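Long-range contact in neurotoxin (Clostridium botulinum, PDB 2QN0), which is the light-chain zinc protease of botulinum neurotoxin type C1 and probably cleaves SNARE proteins, with a dual substrate specificity: residues L20-P33 with F133-W146. Numbering follows the deposited sequence.
Sequences LYLDTHLNTLANEP and FNSVDVKTRQGNNW
The edge of the Trp146 six-membered ring meets the face of Tyr21 beside the antiparallel pairing of strands 20-23 and 136-141, with Trp146 starting the next strand: a worked example of a sheet where one face joins charged groups to aromatic packing and the other is aliphatic. Lys139 N gives a nearly straight bond of 2.9 Å to Tyr21 O, and Asp23 N bonds to Asp137 O, somewhat bent; on the other side of the Tyr21-Lys139 pair, a water bridges Tyr21 N and Lys139 O. Lys139 can be followed outward: CB lies 3.7 Å from Pro33 CG, CG keeps to the same proline carbon, and bends at chi2 (-75°) and chi4 bring NZ back to Asp23, whose OD2 it meets at 3.2 Å on the anti side in a salt bridge. Asp23 OD1 accepts from His25 N, an Asx turn, and lies over one face of the imidazole. The edge of that ring presents NE2 to Asp137 OD2 at 2.6 Å, approaching from above the carboxylate plane; Lys148 forms a salt bridge with Asp137 OD1. Pro33 CD sits over the five-membered ring of Trp146, 3.4 Å from its centroid. Leu22 CD2 touches Val138 CG2 (3.8 Å) on the aliphatic face. Alternating acids and bases around Asp23 and Asp137 would offset the nearness of two carboxylates and probably favour a protonated His25.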
# COMPACT_ATOMS: atom_id res chain seq x y z
N LEU A 20 17.51 -1.51 -10.75
CA LEU A 20 18.21 -2.76 -10.50
C LEU A 20 17.33 -3.95 -10.83
O LEU A 20 16.14 -3.80 -11.09
CB LEU A 20 18.57 -2.88 -9.01
CG LEU A 20 19.23 -1.72 -8.25
CD1 LEU A 20 19.18 -1.99 -6.76
CD2 LEU A 20 20.66 -1.58 -8.72
N TYR A 21 17.94 -5.14 -10.82
CA TYR A 21 17.22 -6.38 -11.03
C TYR A 21 17.17 -7.02 -9.65
O TYR A 21 18.21 -7.19 -9.01
CB TYR A 21 17.97 -7.29 -12.01
CG TYR A 21 17.67 -6.96 -13.46
CD1 TYR A 21 16.48 -7.36 -14.05
CD2 TYR A 21 18.57 -6.22 -14.22
CE1 TYR A 21 16.18 -7.03 -15.37
CE2 TYR A 21 18.29 -5.88 -15.54
CZ TYR A 21 17.09 -6.29 -16.11
OH TYR A 21 16.80 -5.95 -17.41
N LEU A 22 15.97 -7.36 -9.20
CA LEU A 22 15.80 -7.94 -7.88
C LEU A 22 15.16 -9.32 -7.89
O LEU A 22 14.43 -9.68 -8.81
CB LEU A 22 14.91 -7.03 -7.02
CG LEU A 22 15.34 -5.57 -6.80
CD1 LEU A 22 14.23 -4.82 -6.08
CD2 LEU A 22 16.63 -5.53 -6.00
N ASP A 23 15.46 -10.10 -6.86
CA ASP A 23 14.87 -11.42 -6.69
C ASP A 23 14.30 -11.37 -5.28
O ASP A 23 15.05 -11.41 -4.31
CB ASP A 23 15.93 -12.52 -6.76
CG ASP A 23 15.32 -13.91 -6.74
OD1 ASP A 23 14.25 -14.08 -6.12
OD2 ASP A 23 15.92 -14.84 -7.32
N THR A 24 12.98 -11.26 -5.18
CA THR A 24 12.33 -11.17 -3.88
C THR A 24 12.08 -12.53 -3.23
O THR A 24 11.79 -12.60 -2.04
CB THR A 24 10.96 -10.48 -4.00
OG1 THR A 24 10.09 -11.29 -4.79
CG2 THR A 24 11.11 -9.12 -4.66
N HIS A 25 12.20 -13.59 -4.02
CA HIS A 25 11.97 -14.94 -3.53
C HIS A 25 10.53 -15.09 -3.07
O HIS A 25 10.23 -15.91 -2.20
CB HIS A 25 12.92 -15.27 -2.38
CG HIS A 25 14.37 -15.26 -2.77
ND1 HIS A 25 14.89 -16.14 -3.69
CD2 HIS A 25 15.39 -14.47 -2.38
CE1 HIS A 25 16.18 -15.89 -3.86
NE2 HIS A 25 16.51 -14.88 -3.07
N LEU A 26 9.63 -14.30 -3.65
CA LEU A 26 8.22 -14.34 -3.28
C LEU A 26 7.25 -14.39 -4.45
O LEU A 26 6.11 -14.81 -4.29
CB LEU A 26 7.88 -13.14 -2.40
CG LEU A 26 8.47 -13.12 -0.99
CD1 LEU A 26 8.29 -11.75 -0.37
CD2 LEU A 26 7.79 -14.19 -0.14
N ASN A 27 7.70 -13.97 -5.63
CA ASN A 27 6.82 -13.96 -6.80
C ASN A 27 6.86 -15.29 -7.55
O ASN A 27 7.80 -15.58 -8.29
CB ASN A 27 7.22 -12.83 -7.75
CG ASN A 27 6.16 -12.55 -8.81
OD1 ASN A 27 5.17 -13.28 -8.92
ND2 ASN A 27 6.37 -11.50 -9.59
N THR A 28 5.82 -16.11 -7.36
CA THR A 28 5.75 -17.41 -8.02
C THR A 28 5.63 -17.31 -9.53
O THR A 28 5.78 -18.31 -10.24
CB THR A 28 4.57 -18.25 -7.48
OG1 THR A 28 3.34 -17.61 -7.80
CG2 THR A 28 4.68 -18.42 -5.97
N LEU A 29 5.36 -16.11 -10.03
CA LEU A 29 5.24 -15.90 -11.47
C LEU A 29 6.59 -15.59 -12.10
O LEU A 29 6.75 -15.66 -13.32
CB LEU A 29 4.28 -14.73 -11.75
CG LEU A 29 2.78 -14.97 -11.58
CD1 LEU A 29 2.05 -13.64 -11.58
CD2 LEU A 29 2.27 -15.86 -12.70
N ALA A 30 7.57 -15.24 -11.27
CA ALA A 30 8.90 -14.89 -11.77
C ALA A 30 9.89 -16.04 -11.74
O ALA A 30 10.10 -16.67 -10.71
CB ALA A 30 9.45 -13.71 -10.97
N ASN A 31 10.50 -16.31 -12.90
CA ASN A 31 11.49 -17.38 -13.01
C ASN A 31 12.90 -16.80 -13.06
O ASN A 31 13.88 -17.54 -12.96
CB ASN A 31 11.22 -18.22 -14.27
CG ASN A 31 9.85 -18.88 -14.24
OD1 ASN A 31 8.82 -18.21 -14.29
ND2 ASN A 31 9.84 -20.20 -14.15
N GLU A 32 12.99 -15.49 -13.23
CA GLU A 32 14.28 -14.80 -13.27
C GLU A 32 14.14 -13.46 -12.55
O GLU A 32 13.02 -13.02 -12.26
CB GLU A 32 14.74 -14.59 -14.72
CG GLU A 32 13.80 -13.76 -15.58
CD GLU A 32 14.39 -13.49 -16.96
OE1 GLU A 32 14.77 -14.46 -17.64
OE2 GLU A 32 14.45 -12.31 -17.36
N PRO A 33 15.26 -12.79 -12.25
CA PRO A 33 15.21 -11.49 -11.57
C PRO A 33 14.26 -10.51 -12.25
O PRO A 33 14.12 -10.53 -13.48
CB PRO A 33 16.66 -11.03 -11.60
CG PRO A 33 17.40 -12.33 -11.46
CD PRO A 33 16.66 -13.23 -12.42
N PHE A 133 11.67 -11.49 5.22
CA PHE A 133 11.80 -11.04 3.84
C PHE A 133 12.09 -9.54 3.74
O PHE A 133 11.73 -8.90 2.75
CB PHE A 133 10.51 -11.37 3.08
CG PHE A 133 10.32 -12.85 2.85
CD1 PHE A 133 10.93 -13.48 1.77
CD2 PHE A 133 9.58 -13.61 3.74
CE1 PHE A 133 10.80 -14.86 1.59
CE2 PHE A 133 9.44 -14.98 3.57
CZ PHE A 133 10.06 -15.61 2.49
N ASN A 134 12.74 -8.99 4.76
CA ASN A 134 13.06 -7.56 4.76
C ASN A 134 14.16 -7.17 3.79
O ASN A 134 14.26 -6.00 3.39
CB ASN A 134 13.43 -7.10 6.17
CG ASN A 134 12.22 -6.94 7.08
OD1 ASN A 134 11.08 -7.10 6.65
ND2 ASN A 134 12.47 -6.61 8.34
N SER A 135 15.01 -8.12 3.41
CA SER A 135 16.07 -7.82 2.46
C SER A 135 15.83 -8.60 1.18
O SER A 135 15.36 -9.74 1.22
CB SER A 135 17.45 -8.17 3.05
OG SER A 135 17.60 -9.56 3.26
N VAL A 136 16.11 -7.98 0.04
CA VAL A 136 15.90 -8.64 -1.25
C VAL A 136 17.21 -8.67 -2.03
O VAL A 136 18.00 -7.72 -1.98
CB VAL A 136 14.81 -7.92 -2.08
CG1 VAL A 136 13.50 -7.89 -1.31
CG2 VAL A 136 15.25 -6.51 -2.43
N ASP A 137 17.44 -9.76 -2.75
CA ASP A 137 18.67 -9.92 -3.53
C ASP A 137 18.74 -9.04 -4.77
O ASP A 137 17.75 -8.87 -5.49
CB ASP A 137 18.86 -11.37 -3.98
CG ASP A 137 19.00 -12.34 -2.83
OD1 ASP A 137 19.39 -11.91 -1.72
OD2 ASP A 137 18.74 -13.54 -3.05
N VAL A 138 19.92 -8.49 -5.00
CA VAL A 138 20.18 -7.68 -6.18
C VAL A 138 20.99 -8.63 -7.06
O VAL A 138 21.99 -9.19 -6.62
CB VAL A 138 21.03 -6.43 -5.86
CG1 VAL A 138 21.34 -5.66 -7.13
CG2 VAL A 138 20.28 -5.54 -4.88
N LYS A 139 20.54 -8.84 -8.30
CA LYS A 139 21.23 -9.74 -9.22
C LYS A 139 21.69 -9.02 -10.47
O LYS A 139 21.10 -8.01 -10.87
CB LYS A 139 20.31 -10.89 -9.64
CG LYS A 139 19.70 -11.71 -8.51
CD LYS A 139 20.71 -12.65 -7.89
CE LYS A 139 20.04 -13.59 -6.89
NZ LYS A 139 19.06 -14.50 -7.53
N THR A 140 22.74 -9.55 -11.09
CA THR A 140 23.27 -8.99 -12.33
C THR A 140 23.50 -10.19 -13.25
O THR A 140 23.75 -11.30 -12.77
CB THR A 140 24.60 -8.26 -12.10
OG1 THR A 140 25.58 -9.18 -11.61
CG2 THR A 140 24.42 -7.13 -11.10
N ARG A 141 23.42 -9.98 -14.55
CA ARG A 141 23.62 -11.09 -15.46
C ARG A 141 25.03 -11.13 -16.04
O ARG A 141 25.66 -10.09 -16.26
CB ARG A 141 22.60 -11.06 -16.60
CG ARG A 141 22.79 -9.93 -17.60
CD ARG A 141 21.93 -10.14 -18.84
NE ARG A 141 20.51 -9.88 -18.60
CZ ARG A 141 19.99 -8.67 -18.40
NH1 ARG A 141 18.69 -8.53 -18.20
NH2 ARG A 141 20.77 -7.60 -18.41
N GLN A 142 25.51 -12.34 -16.27
CA GLN A 142 26.82 -12.60 -16.85
C GLN A 142 26.75 -14.01 -17.40
O GLN A 142 26.72 -14.98 -16.66
CB GLN A 142 27.93 -12.47 -15.80
CG GLN A 142 28.57 -11.09 -15.76
CD GLN A 142 29.13 -10.68 -17.12
OE1 GLN A 142 29.99 -11.36 -17.68
NE2 GLN A 142 28.65 -9.55 -17.64
N GLY A 143 26.73 -14.10 -18.73
CA GLY A 143 26.61 -15.39 -19.38
C GLY A 143 25.12 -15.62 -19.55
O GLY A 143 24.38 -14.68 -19.81
N ASN A 144 24.68 -16.86 -19.38
CA ASN A 144 23.27 -17.17 -19.51
C ASN A 144 22.66 -17.40 -18.13
O ASN A 144 21.71 -18.17 -17.98
CB ASN A 144 23.08 -18.42 -20.38
CG ASN A 144 23.96 -19.58 -19.94
OD1 ASN A 144 24.78 -20.08 -20.71
ND2 ASN A 144 23.78 -20.02 -18.70
N ASN A 145 23.20 -16.71 -17.13
CA ASN A 145 22.71 -16.85 -15.76
C ASN A 145 22.71 -15.53 -15.00
O ASN A 145 23.16 -14.50 -15.50
CB ASN A 145 23.58 -17.86 -15.01
CG ASN A 145 23.65 -19.20 -15.72
OD1 ASN A 145 22.64 -19.88 -15.90
ND2 ASN A 145 24.86 -19.59 -16.12
N TRP A 146 22.18 -15.58 -13.78
CA TRP A 146 22.12 -14.41 -12.91
C TRP A 146 22.87 -14.70 -11.62
O TRP A 146 22.76 -15.80 -11.08
CB TRP A 146 20.67 -14.06 -12.58
CG TRP A 146 19.86 -13.58 -13.74
CD1 TRP A 146 19.21 -14.34 -14.66
CD2 TRP A 146 19.62 -12.21 -14.10
NE1 TRP A 146 18.57 -13.54 -15.57
CE2 TRP A 146 18.80 -12.23 -15.26
CE3 TRP A 146 20.01 -10.98 -13.57
CZ2 TRP A 146 18.37 -11.05 -15.88
CZ3 TRP A 146 19.58 -9.81 -14.19
CH2 TRP A 146 18.77 -9.86 -15.34
O HOH W 1 21.03 -5.30 -11.12
O HOH W 2 13.60 -11.73 0.03